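Local coordinates for protein Exo-beta-1,3-glucanase (Streptomyces sp. SirexAA-E, PDB 4PEY) that hydrolyses laminarin and laminarioligosaccharides successively from their non-reducing ends, as a secreted family 55 glycoside hydrolase releasing glucose and laminaribiose, at residues Trp152-Tyr157 and Ser171-Tyr176. The protein carries 1 engineered substitution. Sequence-based numbering, arbitrary orientation.
Sequences WASGGY and SQQQWY. With BGC (beta-D-glucopyranose), chain B; BGC (beta-D-glucopyranose), chain C.
Gly156 CA sits over the six-membered ring of Trp175, 3.4 Å from its centroid, a CH-pi contact just after the cis peptide Gly155-Gly156, with Tyr157 N over the same face. Around this tight, buried part, glutamine side chains bond the loop to the strand. The bend at chi2 (-74°) brings Gln172 CD against Ala153 CB; OE1 accepts Gly155 N at 2.8 Å in a nearly straight bond, while NE2 reaches the carbonyls of Leu145 and Val128. Gln174 NE2 spends itself on two acceptors, Gly155 O at 2.8 Å, in the amide plane, and Ser154 OG at 2.9 Å, 16° out of it; its OE1 goes to Tyr497. Farther along, Tyr176 N bonds Gly156 O, and the Tyr157 and Tyr176 side chains lie side by side, pointing the same way. At the sugar end Gln173 N still bonds Ala153 O, but waters partly replace direct contacts: one joins Ala153 N, Ser171 O and O2 of glucose B, another Ser154 OG and Gln173 OE1, reaching glucose C only weakly. Gln173 NE2 grips O2 of both glucoses at 2.6 Å each, and glucose B lies over one face of the Trp152 indole. The parallel Tyr157-Tyr176 bridge joins successive coils of a beta-helix, beside which Trp152 and Gln173 line a laminaritriose site of this family 55 enzyme.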
loop_
_atom_site.group_PDB
_atom_site.type_symbol
_atom_site.label_atom_id
_atom_site.label_comp_id
_atom_site.label_asym_id
_atom_site.label_seq_id
_atom_site.Cartn_x
_atom_site.Cartn_y
_atom_site.Cartn_z
ATOM N N TRP A 152 -7.314 16.445 9.514
ATOM C CA TRP A 152 -6.095 15.657 9.380
ATOM C C TRP A 152 -6.220 14.520 8.364
ATOM O O TRP A 152 -7.250 13.845 8.287
ATOM C CB TRP A 152 -5.699 15.065 10.729
ATOM C CG TRP A 152 -5.355 16.059 11.798
ATOM C CD1 TRP A 152 -5.305 17.427 11.690
ATOM C CD2 TRP A 152 -5.009 15.750 13.146
ATOM N NE1 TRP A 152 -4.948 17.980 12.901
ATOM C CE2 TRP A 152 -4.758 16.970 13.809
ATOM C CE3 TRP A 152 -4.884 14.554 13.861
ATOM C CZ2 TRP A 152 -4.393 17.027 15.151
ATOM C CZ3 TRP A 152 -4.521 14.612 15.194
ATOM C CH2 TRP A 152 -4.280 15.839 15.825
ATOM N N ALA A 153 -5.158 14.290 7.603
ATOM C CA ALA A 153 -5.162 13.222 6.608
ATOM C C ALA A 153 -3.743 12.750 6.332
ATOM O O ALA A 153 -2.819 13.567 6.268
ATOM C CB ALA A 153 -5.840 13.692 5.318
ATOM N N SER A 154 -3.579 11.436 6.151
ATOM C CA SER A 154 -2.254 10.835 5.995
ATOM C C SER A 154 -2.213 9.722 4.932
ATOM O O SER A 154 -1.926 8.559 5.241
ATOM C CB SER A 154 -1.779 10.300 7.354
ATOM O OG SER A 154 -0.499 9.690 7.282
ATOM N N GLY A 155 -2.497 10.085 3.680
ATOM C CA GLY A 155 -2.415 9.155 2.560
ATOM C C GLY A 155 -0.993 9.085 2.021
ATOM O O GLY A 155 -0.050 9.434 2.732
ATOM N N GLY A 156 -0.802 8.634 0.783
ATOM C CA GLY A 156 -1.842 8.139 -0.092
ATOM C C GLY A 156 -1.149 7.660 -1.357
ATOM O O GLY A 156 0.060 7.871 -1.533
ATOM N N TYR A 157 -1.904 7.031 -2.246
ATOM C CA TYR A 157 -1.305 6.347 -3.389
ATOM C C TYR A 157 -2.184 6.440 -4.631
ATOM O O TYR A 157 -3.321 5.982 -4.620
ATOM C CB TYR A 157 -1.041 4.876 -3.026
ATOM C CG TYR A 157 -0.436 4.044 -4.138
ATOM C CD1 TYR A 157 0.946 3.904 -4.259
ATOM C CD2 TYR A 157 -1.249 3.400 -5.068
ATOM C CE1 TYR A 157 1.505 3.144 -5.290
ATOM C CE2 TYR A 157 -0.706 2.638 -6.097
ATOM C CZ TYR A 157 0.669 2.516 -6.207
ATOM O OH TYR A 157 1.202 1.751 -7.222
ATOM N N SER A 171 -4.890 19.444 3.159
ATOM C CA SER A 171 -4.282 19.054 4.434
ATOM C C SER A 171 -3.493 17.732 4.447
ATOM O O SER A 171 -2.823 17.425 5.438
ATOM C CB SER A 171 -5.368 18.983 5.507
ATOM O OG SER A 171 -6.456 18.193 5.058
ATOM N N GLN A 172 -3.572 16.948 3.373
ATOM C CA GLN A 172 -2.791 15.715 3.284
ATOM C C GLN A 172 -1.320 15.940 3.598
ATOM O O GLN A 172 -0.684 16.783 2.980
ATOM C CB GLN A 172 -2.912 15.106 1.885
ATOM C CG GLN A 172 -4.238 14.406 1.613
ATOM C CD GLN A 172 -4.344 13.068 2.326
ATOM O OE1 GLN A 172 -3.398 12.619 2.977
ATOM N NE2 GLN A 172 -5.497 12.430 2.211
ATOM N N GLN A 173 -0.777 15.170 4.539
ATOM C CA GLN A 173 0.622 15.314 4.946
ATOM C C GLN A 173 1.594 15.001 3.815
ATOM O O GLN A 173 2.604 15.690 3.616
ATOM C CB GLN A 173 0.932 14.382 6.113
ATOM C CG GLN A 173 0.208 14.687 7.395
ATOM C CD GLN A 173 0.265 13.519 8.368
ATOM O OE1 GLN A 173 1.038 12.555 8.189
ATOM N NE2 GLN A 173 -0.570 13.580 9.392
ATOM N N GLN A 174 1.297 13.925 3.100
ATOM C CA GLN A 174 2.220 13.378 2.127
ATOM C C GLN A 174 1.423 12.610 1.085
ATOM O O GLN A 174 0.237 12.327 1.293
ATOM C CB GLN A 174 3.272 12.487 2.810
ATOM C CG GLN A 174 2.750 11.158 3.392
ATOM C CD GLN A 174 2.160 11.277 4.792
ATOM O OE1 GLN A 174 2.769 11.852 5.705
ATOM N NE2 GLN A 174 0.976 10.703 4.975
ATOM N N TRP A 175 2.058 12.277 -0.034
ATOM C CA TRP A 175 1.378 11.541 -1.093
ATOM C C TRP A 175 2.389 10.984 -2.068
ATOM O O TRP A 175 3.431 11.605 -2.283
ATOM C CB TRP A 175 0.382 12.443 -1.842
ATOM C CG TRP A 175 -0.688 11.652 -2.522
ATOM C CD1 TRP A 175 -0.645 11.099 -3.776
ATOM C CD2 TRP A 175 -1.943 11.266 -1.955
ATOM N NE1 TRP A 175 -1.809 10.411 -4.027
ATOM C CE2 TRP A 175 -2.622 10.498 -2.926
ATOM C CE3 TRP A 175 -2.570 11.517 -0.725
ATOM C CZ2 TRP A 175 -3.902 9.970 -2.705
ATOM C CZ3 TRP A 175 -3.839 10.990 -0.504
ATOM C CH2 TRP A 175 -4.490 10.222 -1.491
ATOM N N TYR A 176 2.074 9.826 -2.656
ATOM C CA TYR A 176 2.847 9.271 -3.768
ATOM C C TYR A 176 1.965 9.068 -4.993
ATOM O O TYR A 176 0.897 8.462 -4.907
ATOM C CB TYR A 176 3.509 7.937 -3.389
ATOM C CG TYR A 176 4.309 7.316 -4.525
ATOM C CD1 TYR A 176 5.288 8.050 -5.200
ATOM C CD2 TYR A 176 4.086 6.001 -4.926
ATOM C CE1 TYR A 176 6.023 7.481 -6.235
ATOM C CE2 TYR A 176 4.821 5.424 -5.960
ATOM C CZ TYR A 176 5.786 6.165 -6.605
ATOM O OH TYR A 176 6.505 5.579 -7.625
HETATM C C2 BGC B . -1.107 16.272 11.170
HETATM C C3 BGC B . -1.248 15.590 12.526
HETATM C C4 BGC B . -0.481 16.362 13.591
HETATM C C5 BGC B . -0.940 17.814 13.563
HETATM C C6 BGC B . -0.205 18.645 14.605
HETATM C C1 BGC B . -1.458 17.754 11.271
HETATM O O1 BGC B . -1.166 18.380 10.039
HETATM O O2 BGC B . -1.942 15.639 10.226
HETATM O O3 BGC B . -0.700 14.222 12.384
HETATM O O4 BGC B . -0.725 15.794 14.864
HETATM O O5 BGC B . -0.672 18.343 12.286
HETATM O O6 BGC B . -0.760 19.948 14.616
HETATM C C2 BGC C . -0.941 11.864 12.307
HETATM C C3 BGC C . -1.410 10.624 13.056
HETATM C C4 BGC C . -1.026 10.734 14.524
HETATM C C5 BGC C . -1.563 12.038 15.090
HETATM C C6 BGC C . -1.188 12.170 16.560
HETATM C C1 BGC C . -1.375 13.147 13.005
HETATM O O2 BGC C . -1.507 11.848 11.014
HETATM O O3 BGC C . -0.727 9.525 12.414
HETATM O O4 BGC C . -1.538 9.613 15.220
HETATM O O5 BGC C . -0.997 13.119 14.369
HETATM O O6 BGC C . -1.750 13.357 17.080
HETATM O O HOH W 1 -3.251 16.604 8.015
HETATM O O HOH W 2 1.126 10.050 9.705
#